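Local coordinates for protein DNA photolyase (Agrobacterium tumefaciens, PDB 4U63) that repairs cyclobutane pyrimidine dimers in ultraviolet-damaged DNA as a class III photolyase, using light, a flavin (FAD) cofactor and a methenyltetrahydrofolate antenna, at residues R328-E331 against K332-K335; D432-Y435 against V436-F439; D34-L37 against S38-A42. All coordinates share one frame; numbering follows the deposited sequence.

Contact 1: residues R328-E331 against K332-K335. With SO4 (sulfate ion), chain M.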
ATOM      1  N   ARG A 328      10.692 -25.118  -1.940  1.00 28.54           N
ATOM      2  CA  ARG A 328      12.106 -25.338  -1.637  1.00 28.95           C
ATOM      3  C   ARG A 328      12.497 -24.690  -0.326  1.00 30.39           C
ATOM      4  O   ARG A 328      12.018 -23.607   0.010  1.00 30.95           O
ATOM      5  CB  ARG A 328      13.003 -24.805  -2.755  1.00 30.37           C
ATOM      6  CG  ARG A 328      13.095 -25.753  -3.933  1.00 30.77           C
ATOM      7  CD  ARG A 328      13.917 -25.189  -5.081  1.00 30.74           C
ATOM      8  NE  ARG A 328      15.290 -24.876  -4.688  1.00 32.38           N
ATOM      9  CZ  ARG A 328      16.253 -25.771  -4.490  1.00 36.81           C
ATOM     10  NH1 ARG A 328      16.033 -27.089  -4.639  1.00 38.11           N
ATOM     11  NH2 ARG A 328      17.468 -25.355  -4.133  1.00 34.57           N
ATOM     12  N   ASP A 329      13.359 -25.384   0.415  1.00 29.63           N
ATOM     13  CA  ASP A 329      14.017 -24.832   1.585  1.00 32.29           C
ATOM     14  C   ASP A 329      15.381 -24.368   1.097  1.00 32.39           C
ATOM     15  O   ASP A 329      16.349 -25.137   1.098  1.00 36.77           O
ATOM     16  CB  ASP A 329      14.136 -25.892   2.688  1.00 36.83           C
ATOM     17  CG  ASP A 329      14.878 -25.389   3.933  1.00 43.51           C
ATOM     18  OD1 ASP A 329      15.154 -24.174   4.051  1.00 46.17           O
ATOM     19  OD2 ASP A 329      15.185 -26.226   4.802  1.00 49.83           O
ATOM     20  N   ASP A 330      15.442 -23.107   0.666  1.00 33.12           N
ATOM     21  CA  ASP A 330      16.648 -22.536   0.065  1.00 32.64           C
ATOM     22  C   ASP A 330      16.754 -21.056   0.424  1.00 31.32           C
ATOM     23  O   ASP A 330      16.484 -20.156  -0.393  1.00 29.46           O
ATOM     24  CB  ASP A 330      16.621 -22.752  -1.455  1.00 32.15           C
ATOM     25  CG  ASP A 330      17.952 -22.443  -2.127  1.00 34.03           C
ATOM     26  OD1 ASP A 330      18.825 -21.776  -1.525  1.00 31.19           O
ATOM     27  OD2 ASP A 330      18.121 -22.869  -3.288  1.00 37.14           O
ATOM     28  N   GLU A 331      17.158 -20.814   1.665  1.00 31.81           N
ATOM     29  CA  GLU A 331      17.268 -19.456   2.185  1.00 32.16           C
ATOM     30  C   GLU A 331      18.349 -18.653   1.432  1.00 30.45           C
ATOM     31  O   GLU A 331      18.232 -17.439   1.296  1.00 30.83           O
ATOM     32  CB  GLU A 331      17.523 -19.503   3.696  1.00 35.98           C
ATOM     33  CG  GLU A 331      17.565 -18.160   4.406  1.00 41.31           C
ATOM     34  CD  GLU A 331      16.231 -17.418   4.466  1.00 46.20           C
ATOM     35  OE1 GLU A 331      15.160 -17.961   4.054  1.00 40.35           O
ATOM     36  OE2 GLU A 331      16.267 -16.262   4.947  1.00 47.55           O
ATOM     37  N   LYS A 332      19.382 -19.333   0.933  1.00 29.74           N
ATOM     38  CA  LYS A 332      20.410 -18.679   0.115  1.00 28.05           C
ATOM     39  C   LYS A 332      19.808 -18.008  -1.142  1.00 27.58           C
ATOM     40  O   LYS A 332      20.106 -16.842  -1.418  1.00 27.34           O
ATOM     41  CB  LYS A 332      21.501 -19.689  -0.254  1.00 33.39           C
ATOM     42  CG  LYS A 332      22.650 -19.155  -1.093  1.00 43.00           C
ATOM     43  CD  LYS A 332      23.644 -20.273  -1.396  1.00 50.92           C
ATOM     44  CE  LYS A 332      24.715 -19.831  -2.377  1.00 58.51           C
ATOM     45  NZ  LYS A 332      25.671 -18.866  -1.769  1.00 63.09           N
ATOM     46  N   SER A 333      18.962 -18.731  -1.884  1.00 25.96           N
ATOM     47  CA  SER A 333      18.313 -18.165  -3.074  0.53 25.80           C
ATOM     48  C   SER A 333      17.330 -17.059  -2.696  1.00 25.65           C
ATOM     49  O   SER A 333      17.195 -16.070  -3.421  1.00 26.33           O
ATOM     50  CB  SER A 333      17.600 -19.252  -3.885  0.53 22.62           C
ATOM     51  OG  SER A 333      16.510 -19.805  -3.161  0.53 21.52           O
ATOM     52  N   PHE A 334      16.642 -17.227  -1.567  1.00 24.69           N
ATOM     53  CA  PHE A 334      15.726 -16.202  -1.088  1.00 26.33           C
ATOM     54  C   PHE A 334      16.487 -14.924  -0.807  1.00 25.43           C
ATOM     55  O   PHE A 334      16.058 -13.854  -1.196  1.00 22.39           O
ATOM     56  CB  PHE A 334      14.990 -16.629   0.179  1.00 27.12           C
ATOM     57  CG  PHE A 334      14.106 -15.554   0.737  1.00 25.77           C
ATOM     58  CD1 PHE A 334      12.980 -15.128   0.035  1.00 25.62           C
ATOM     59  CD2 PHE A 334      14.400 -14.954   1.955  1.00 27.62           C
ATOM     60  CE1 PHE A 334      12.166 -14.128   0.545  1.00 26.36           C
ATOM     61  CE2 PHE A 334      13.586 -13.956   2.470  1.00 28.08           C
ATOM     62  CZ  PHE A 334      12.471 -13.542   1.764  1.00 28.15           C
ATOM     63  N   LYS A 335      17.621 -15.047  -0.124  1.00 25.66           N
ATOM     64  CA  LYS A 335      18.467 -13.883   0.153  1.00 26.60           C
ATOM     65  C   LYS A 335      18.954 -13.217  -1.138  1.00 26.86           C
ATOM     66  O   LYS A 335      18.929 -11.983  -1.244  1.00 27.54           O
ATOM     67  CB  LYS A 335      19.646 -14.257   1.064  1.00 27.95           C
ATOM     68  CG  LYS A 335      19.254 -14.414   2.525  1.00 37.21           C
ATOM     69  CD  LYS A 335      20.474 -14.715   3.379  1.00 48.82           C
ATOM     70  CE  LYS A 335      20.087 -15.192   4.767  1.00 65.80           C
ATOM     71  NZ  LYS A 335      21.289 -15.608   5.534  1.00 78.30           N
TER
HETATM   72  S   SO4 M1012      19.367 -28.554  -4.288  0.60 58.50           S
HETATM   73  O1  SO4 M1012      19.603 -27.208  -4.861  0.60 56.03           O
HETATM   74  O2  SO4 M1012      19.125 -28.445  -2.832  0.60 60.08           O
HETATM   75  O3  SO4 M1012      20.556 -29.393  -4.531  0.60 60.51           O
HETATM   76  O4  SO4 M1012      18.189 -29.176  -4.933  0.60 57.23           O
HETATM   77  O   HOH W   1      15.472 -22.040  -4.661  1.00 29.32           O
HETATM   78  O   HOH W   2      20.285 -22.106   1.301  1.00 41.89           O
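D330 and S333 meet across the first turn of helix 331-338. Among the hydrogen bonds, S333 N gives its hydrogen to D330 OD1 at 3.1 Å, reaching the carboxylate from above its plane, 60° out of it. D330 keeps its CG anti to the backbone N (chi1 -168°), which brings the carboxylate back over the start of the helix. F334 N reaches D330 O at 3.2 Å, and in the modelled one of two S333 conformers OG donates to the same oxygen at 2.8 Å. One residue on, K335 N binds E331 O at 2.8 Å. Two waters complete the polar set: one links R328 NE to S333 OG, again in that conformer, the other D330 OD1 to K332 N.

R328 adds the charged contacts. Its NH2 makes a salt bridge to D330 OD2 (2.7 Å), meeting that oxygen on its anti side, though tilted out of the carboxylate plane, and should help fix the rotation of the capping carboxylate. The edge of the same guanidinium also holds a sulfate, probably from the crystallisation liquor, with R328 NH1 to O4 at 3.0 Å and R328 NH2 to O1 at 2.9 Å. E331 OE1 forms a salt bridge to K382 NZ, and K382 also makes a cation-pi contact with the F334 ring.

In packing, E331 lies alongside F334, its OE1 3.7 Å from F334 CD2, and its CG touches K335 CE. Together this is an aspartate N-cap with the serine three residues on, at a surface helix start in the FAD-binding region.

Contact 2: residues D432-Y435 against V436-F439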
ATOM      1  N   ASP A 432      14.726  -1.014 -24.472  1.00 31.07           N
ATOM      2  CA  ASP A 432      15.994  -0.286 -24.553  1.00 35.96           C
ATOM      3  C   ASP A 432      16.868  -0.479 -23.317  1.00 33.18           C
ATOM      4  O   ASP A 432      18.029  -0.086 -23.333  1.00 33.33           O
ATOM      5  CB  ASP A 432      15.748   1.208 -24.810  1.00 39.34           C
ATOM      6  CG  ASP A 432      15.118   1.470 -26.173  1.00 45.73           C
ATOM      7  OD1 ASP A 432      15.185   0.589 -27.061  1.00 47.06           O
ATOM      8  OD2 ASP A 432      14.552   2.564 -26.359  1.00 47.88           O
ATOM      9  N   GLY A 433      16.312  -1.076 -22.259  1.00 31.84           N
ATOM     10  CA  GLY A 433      17.055  -1.387 -21.045  1.00 29.22           C
ATOM     11  C   GLY A 433      17.221  -0.226 -20.072  1.00 28.93           C
ATOM     12  O   GLY A 433      18.028  -0.309 -19.144  1.00 28.38           O
ATOM     13  N   ASP A 434      16.453   0.848 -20.263  1.00 28.67           N
ATOM     14  CA  ASP A 434      16.597   2.061 -19.436  1.00 30.32           C
ATOM     15  C   ASP A 434      16.298   1.843 -17.958  1.00 25.91           C
ATOM     16  O   ASP A 434      16.973   2.391 -17.106  1.00 27.71           O
ATOM     17  CB  ASP A 434      15.723   3.194 -19.982  1.00 31.74           C
ATOM     18  CG  ASP A 434      16.191   3.688 -21.338  1.00 40.65           C
ATOM     19  OD1 ASP A 434      17.355   3.422 -21.711  1.00 41.16           O
ATOM     20  OD2 ASP A 434      15.392   4.341 -22.038  1.00 42.07           O
ATOM     21  N   TYR A 435      15.277   1.055 -17.653  1.00 24.66           N
ATOM     22  CA  TYR A 435      14.974   0.726 -16.251  1.00 22.46           C
ATOM     23  C   TYR A 435      16.102  -0.114 -15.639  1.00 23.46           C
ATOM     24  O   TYR A 435      16.540   0.151 -14.526  1.00 24.02           O
ATOM     25  CB  TYR A 435      13.648  -0.000 -16.166  1.00 22.41           C
ATOM     26  CG  TYR A 435      13.216  -0.464 -14.792  1.00 21.79           C
ATOM     27  CD1 TYR A 435      12.676   0.424 -13.860  1.00 21.65           C
ATOM     28  CD2 TYR A 435      13.311  -1.808 -14.435  1.00 23.52           C
ATOM     29  CE1 TYR A 435      12.249  -0.017 -12.606  1.00 22.25           C
ATOM     30  CE2 TYR A 435      12.898  -2.255 -13.192  1.00 22.11           C
ATOM     31  CZ  TYR A 435      12.367  -1.361 -12.281  1.00 22.13           C
ATOM     32  OH  TYR A 435      11.946  -1.814 -11.053  1.00 22.10           O
ATOM     33  N   VAL A 436      16.579  -1.114 -16.380  1.00 24.29           N
ATOM     34  CA  VAL A 436      17.695  -1.947 -15.910  1.00 25.44           C
ATOM     35  C   VAL A 436      18.956  -1.118 -15.655  1.00 26.68           C
ATOM     36  O   VAL A 436      19.587  -1.271 -14.621  1.00 30.18           O
ATOM     37  CB  VAL A 436      17.991  -3.101 -16.888  1.00 24.56           C
ATOM     38  CG1 VAL A 436      19.357  -3.728 -16.626  1.00 26.98           C
ATOM     39  CG2 VAL A 436      16.886  -4.154 -16.797  1.00 24.09           C
ATOM     40  N   ARG A 437      19.305  -0.251 -16.599  1.00 27.29           N
ATOM     41  CA  ARG A 437      20.483   0.621 -16.458  1.00 28.25           C
ATOM     42  C   ARG A 437      20.384   1.575 -15.269  1.00 27.24           C
ATOM     43  O   ARG A 437      21.408   1.914 -14.659  1.00 32.48           O
ATOM     44  CB  ARG A 437      20.729   1.425 -17.741  1.00 33.61           C
ATOM     45  CG  ARG A 437      21.185   0.564 -18.900  1.00 36.44           C
ATOM     46  CD  ARG A 437      21.783   1.370 -20.038  1.00 44.83           C
ATOM     47  NE  ARG A 437      21.944   0.489 -21.199  1.00 52.48           N
ATOM     48  CZ  ARG A 437      21.001   0.265 -22.113  1.00 51.11           C
ATOM     49  NH1 ARG A 437      21.236  -0.572 -23.123  1.00 53.37           N
ATOM     50  NH2 ARG A 437      19.823   0.879 -22.032  1.00 51.30           N
ATOM     51  N   ARG A 438      19.165   2.003 -14.947  0.60 26.23           N
ATOM     52  CA  ARG A 438      18.926   2.898 -13.818  0.60 27.65           C
ATOM     53  C   ARG A 438      19.257   2.232 -12.495  0.60 28.07           C
ATOM     54  O   ARG A 438      19.912   2.830 -11.641  0.60 29.96           O
ATOM     55  CB  ARG A 438      17.471   3.358 -13.817  0.60 28.44           C
ATOM     56  CG  ARG A 438      17.081   4.310 -12.693  0.60 26.80           C
ATOM     57  CD  ARG A 438      15.697   4.874 -12.955  0.60 35.22           C
ATOM     58  NE  ARG A 438      15.692   5.662 -14.190  0.60 40.45           N
ATOM     59  CZ  ARG A 438      14.674   5.765 -15.050  0.60 43.80           C
ATOM     60  NH1 ARG A 438      13.516   5.124 -14.854  0.60 42.00           N
ATOM     61  NH2 ARG A 438      14.824   6.520 -16.136  0.60 46.27           N
ATOM     62  N   PHE A 439      18.808   0.993 -12.331  1.00 25.18           N
ATOM     63  CA  PHE A 439      18.980   0.270 -11.060  1.00 25.34           C
ATOM     64  C   PHE A 439      20.069  -0.794 -11.027  1.00 26.03           C
ATOM     65  O   PHE A 439      20.414  -1.265  -9.948  1.00 25.94           O
ATOM     66  CB  PHE A 439      17.632  -0.301 -10.642  1.00 25.60           C
ATOM     67  CG  PHE A 439      16.616   0.766 -10.350  1.00 23.85           C
ATOM     68  CD1 PHE A 439      16.726   1.531  -9.206  1.00 22.33           C
ATOM     69  CD2 PHE A 439      15.578   1.027 -11.232  1.00 25.97           C
ATOM     70  CE1 PHE A 439      15.816   2.525  -8.924  1.00 21.28           C
ATOM     71  CE2 PHE A 439      14.654   2.024 -10.963  1.00 25.35           C
ATOM     72  CZ  PHE A 439      14.772   2.779  -9.809  1.00 25.62           C
TER
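The short helix 434-439, within the FAD-binding family region, is preceded by G433 at the N-cap position, and here its first turns are tied by backbone bonds, an arginine that folds back and an aromatic pair. Y435 and F439, one turn apart, meet as an offset edge-to-face pair: the edge of F439 is directed at the face of Y435, with centroids 5.2 Å apart and planes at 63°. The touching atoms are Y435 CE1 and F439 CE2, 3.6 Å apart, and F439 CD2 sits above the tyrosine ring near its rim. Y435 has CG anti to the backbone N (chi1 178°) and F439 has CG beside it, which brings the two rings together on the side facing helix 345-357. There Y435 OH is hydrogen-bonded to Q353.

R437 runs extended from CG to NE back past the helix start. Its NH2 meets D432 O at the guanidinium edge, modelled as a very short bond whose length is doubtful. R437 NH2 also forms a long salt bridge to D434 OD1, 3.6 Å away, with carboxylate and guanidinium planes 58° apart. R437 NH1 also reaches the L446 carbonyl, beyond the helix.

The backbone adds R437 N to G433 O at 2.8 Å, nearly straight, and F439 N to Y435 O at 3.3 Å. D430 completes the start by accepting from the N atoms of Y435 and V436. The i to i+4 backbone bonds are those of the first turn of an alpha-helix, here with G433 as N-cap.

Contact 3: residues D34-L37 against S38-A42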
ATOM      1  N   ASP A  34      -5.671   7.221   8.540  1.00 22.05           N
ATOM      2  CA  ASP A  34      -6.563   8.218   7.967  1.00 20.87           C
ATOM      3  C   ASP A  34      -5.964   9.584   8.265  1.00 20.54           C
ATOM      4  O   ASP A  34      -6.646  10.491   8.724  1.00 22.16           O
ATOM      5  CB  ASP A  34      -7.947   8.086   8.595  1.00 22.69           C
ATOM      6  CG  ASP A  34      -7.925   8.291  10.124  1.00 25.72           C
ATOM      7  OD1 ASP A  34      -6.832   8.213  10.734  1.00 23.81           O
ATOM      8  OD2 ASP A  34      -9.000   8.540  10.713  1.00 24.84           O
ATOM      9  N   LEU A  35      -4.673   9.724   7.993  1.00 21.45           N
ATOM     10  CA  LEU A  35      -3.913  10.881   8.471  1.00 21.51           C
ATOM     11  C   LEU A  35      -4.068  12.059   7.531  1.00 21.05           C
ATOM     12  O   LEU A  35      -3.152  12.436   6.808  1.00 22.15           O
ATOM     13  CB  LEU A  35      -2.447  10.493   8.684  1.00 24.83           C
ATOM     14  CG  LEU A  35      -2.250   9.255   9.583  1.00 29.27           C
ATOM     15  CD1 LEU A  35      -0.765   8.995   9.805  1.00 33.74           C
ATOM     16  CD2 LEU A  35      -2.965   9.406  10.918  1.00 29.38           C
ATOM     17  N   ARG A  36      -5.263  12.629   7.574  1.00 20.95           N
ATOM     18  CA  ARG A  36      -5.658  13.735   6.725  1.00 20.03           C
ATOM     19  C   ARG A  36      -6.749  14.539   7.428  1.00 20.88           C
ATOM     20  O   ARG A  36      -7.474  14.005   8.281  1.00 21.06           O
ATOM     21  CB  ARG A  36      -6.193  13.199   5.401  1.00 20.41           C
ATOM     22  CG  ARG A  36      -7.513  12.442   5.513  1.00 19.61           C
ATOM     23  CD  ARG A  36      -8.004  11.901   4.173  1.00 19.62           C
ATOM     24  NE  ARG A  36      -9.350  11.347   4.313  1.00 19.75           N
ATOM     25  CZ  ARG A  36      -9.644  10.115   4.726  1.00 21.25           C
ATOM     26  NH1 ARG A  36      -8.692   9.239   5.038  1.00 23.58           N
ATOM     27  NH2 ARG A  36     -10.912   9.752   4.822  1.00 22.82           N
ATOM     28  N   LEU A  37      -6.863  15.819   7.066  1.00 21.36           N
ATOM     29  CA  LEU A  37      -7.981  16.661   7.510  1.00 22.28           C
ATOM     30  C   LEU A  37      -9.098  16.768   6.464  1.00 22.19           C
ATOM     31  O   LEU A  37     -10.249  17.031   6.830  1.00 25.37           O
ATOM     32  CB  LEU A  37      -7.489  18.066   7.872  1.00 25.50           C
ATOM     33  CG  LEU A  37      -6.300  18.179   8.830  1.00 26.27           C
ATOM     34  CD1 LEU A  37      -6.049  19.641   9.175  1.00 31.37           C
ATOM     35  CD2 LEU A  37      -6.511  17.358  10.094  1.00 26.39           C
ATOM     36  N   SER A  38      -8.761  16.565   5.185  1.00 20.91           N
ATOM     37  CA  SER A  38      -9.720  16.676   4.087  1.00 21.46           C
ATOM     38  C   SER A  38     -10.504  15.386   3.909  1.00 22.41           C
ATOM     39  O   SER A  38     -10.005  14.295   4.183  1.00 23.97           O
ATOM     40  CB  SER A  38      -9.018  17.017   2.765  1.00 24.91           C
ATOM     41  OG  SER A  38      -8.329  18.250   2.844  1.00 28.67           O
ATOM     42  N   ASP A  39     -11.732  15.530   3.433  1.00 21.70           N
ATOM     43  CA  ASP A  39     -12.657  14.422   3.228  1.00 22.23           C
ATOM     44  C   ASP A  39     -12.585  13.416   4.390  1.00 21.91           C
ATOM     45  O   ASP A  39     -12.454  12.210   4.193  1.00 22.14           O
ATOM     46  CB  ASP A  39     -12.394  13.748   1.872  1.00 24.33           C
ATOM     47  CG  ASP A  39     -13.595  12.953   1.366  1.00 28.01           C
ATOM     48  OD1 ASP A  39     -14.736  13.331   1.704  1.00 30.33           O
ATOM     49  OD2 ASP A  39     -13.407  11.969   0.623  1.00 27.39           O
ATOM     50  N   ASN A  40     -12.671  13.950   5.607  1.00 20.80           N
ATOM     51  CA  ASN A  40     -12.547  13.156   6.823  1.00 21.70           C
ATOM     52  C   ASN A  40     -13.843  13.287   7.611  1.00 21.64           C
ATOM     53  O   ASN A  40     -14.038  14.262   8.354  1.00 22.41           O
ATOM     54  CB  ASN A  40     -11.319  13.622   7.617  1.00 22.25           C
ATOM     55  CG  ASN A  40     -11.067  12.788   8.856  1.00 21.61           C
ATOM     56  OD1 ASN A  40     -11.987  12.206   9.420  1.00 22.48           O
ATOM     57  ND2 ASN A  40      -9.816  12.731   9.291  1.00 21.91           N
ATOM     58  N   LEU A  41     -14.738  12.310   7.437  1.00 21.73           N
ATOM     59  CA  LEU A  41     -16.090  12.387   8.027  1.00 23.82           C
ATOM     60  C   LEU A  41     -16.076  12.329   9.546  1.00 22.15           C
ATOM     61  O   LEU A  41     -16.908  12.953  10.194  1.00 22.90           O
ATOM     62  CB  LEU A  41     -17.007  11.291   7.461  1.00 25.50           C
ATOM     63  CG  LEU A  41     -17.372  11.401   5.970  1.00 29.06           C
ATOM     64  CD1 LEU A  41     -18.231  10.228   5.523  1.00 29.66           C
ATOM     65  CD2 LEU A  41     -18.086  12.711   5.667  1.00 33.58           C
ATOM     66  N   ALA A  42     -15.125  11.589  10.118  1.00 22.16           N
ATOM     67  CA  ALA A  42     -14.999  11.536  11.580  1.00 22.86           C
ATOM     68  C   ALA A  42     -14.648  12.908  12.139  1.00 22.20           C
ATOM     69  O   ALA A  42     -15.282  13.391  13.082  1.00 22.29           O
ATOM     70  CB  ALA A  42     -13.955  10.512  11.999  1.00 22.01           C
TER
HETATM   71  O   HOH W   3      -9.763  11.084  11.806  1.00 22.31           O
HETATM   72  O   HOH W   4     -12.809  16.860   6.111  1.00 23.72           O
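The guanidinium of R36 meets the 38-42 segment along its edge, not over a face: D39 O lies in its plane, gripped side-on by NE at 3.2 Å and NH2 at 3.0 Å. Both nitrogens come from the same face of the D39 carbonyl plane, yet unequally, with NE well above it, 69° out, and NH2 tilted only 26°. S38 O adds a weak bond to R36 NE, 3.0 Å away, also at the edge. The N40 amide is the second flat group. ND2 gives a hydrogen to R36 O at 2.9 Å, nearly straight, and that oxygen lies in the amide plane.

R36 CG sits between the backbone N and the carbonyl carbon (chi1 68°), and the chain then extends to NE, passing close to S38 O, 3.1 Å from R36 CD. The third nitrogen, NH1, bonds to G267 O outside the segments.

All this lies in the loop between strand 27-31 and helix 41-49, the first crossover of a beta-alpha-beta unit that continues into the parallel neighbour strand 53-59. N40 is the N-cap of that helix: its OD1 accepts from L43 N and also from N118, while ND2 turns back to the loop, so one amide serves both.

Two waters bridge the segments. One donates to D34 OD2 and accepts from N40 ND2 at 3.0 Å; the other donates to L37 O at 2.7 Å and accepts from N40 N. D34 OD2 is also bound by N118, and the D39 carboxylate by S270 and A185 N.

In the fold
From the N terminus the chain reaches contact 3 first, where residues 34-42 lead from strand 27-31 of the parallel sheet into helix 41-49. Contact 1 follows in the FAD-binding region, where the loop after helix 287-309 runs into helix 331-338. Contact 2 comes last, at the start of helix 434-439. The three stand in series, each spanning adjacent residues, and none encloses or crosses another. Contacts 1 and 2 have centres about 27 Å apart; contact 3 lies on the opposite side of the chain's centre, its own centre about 43 and 39 Å from theirs. Each lies at the N-terminal end of a helix, in three separate places.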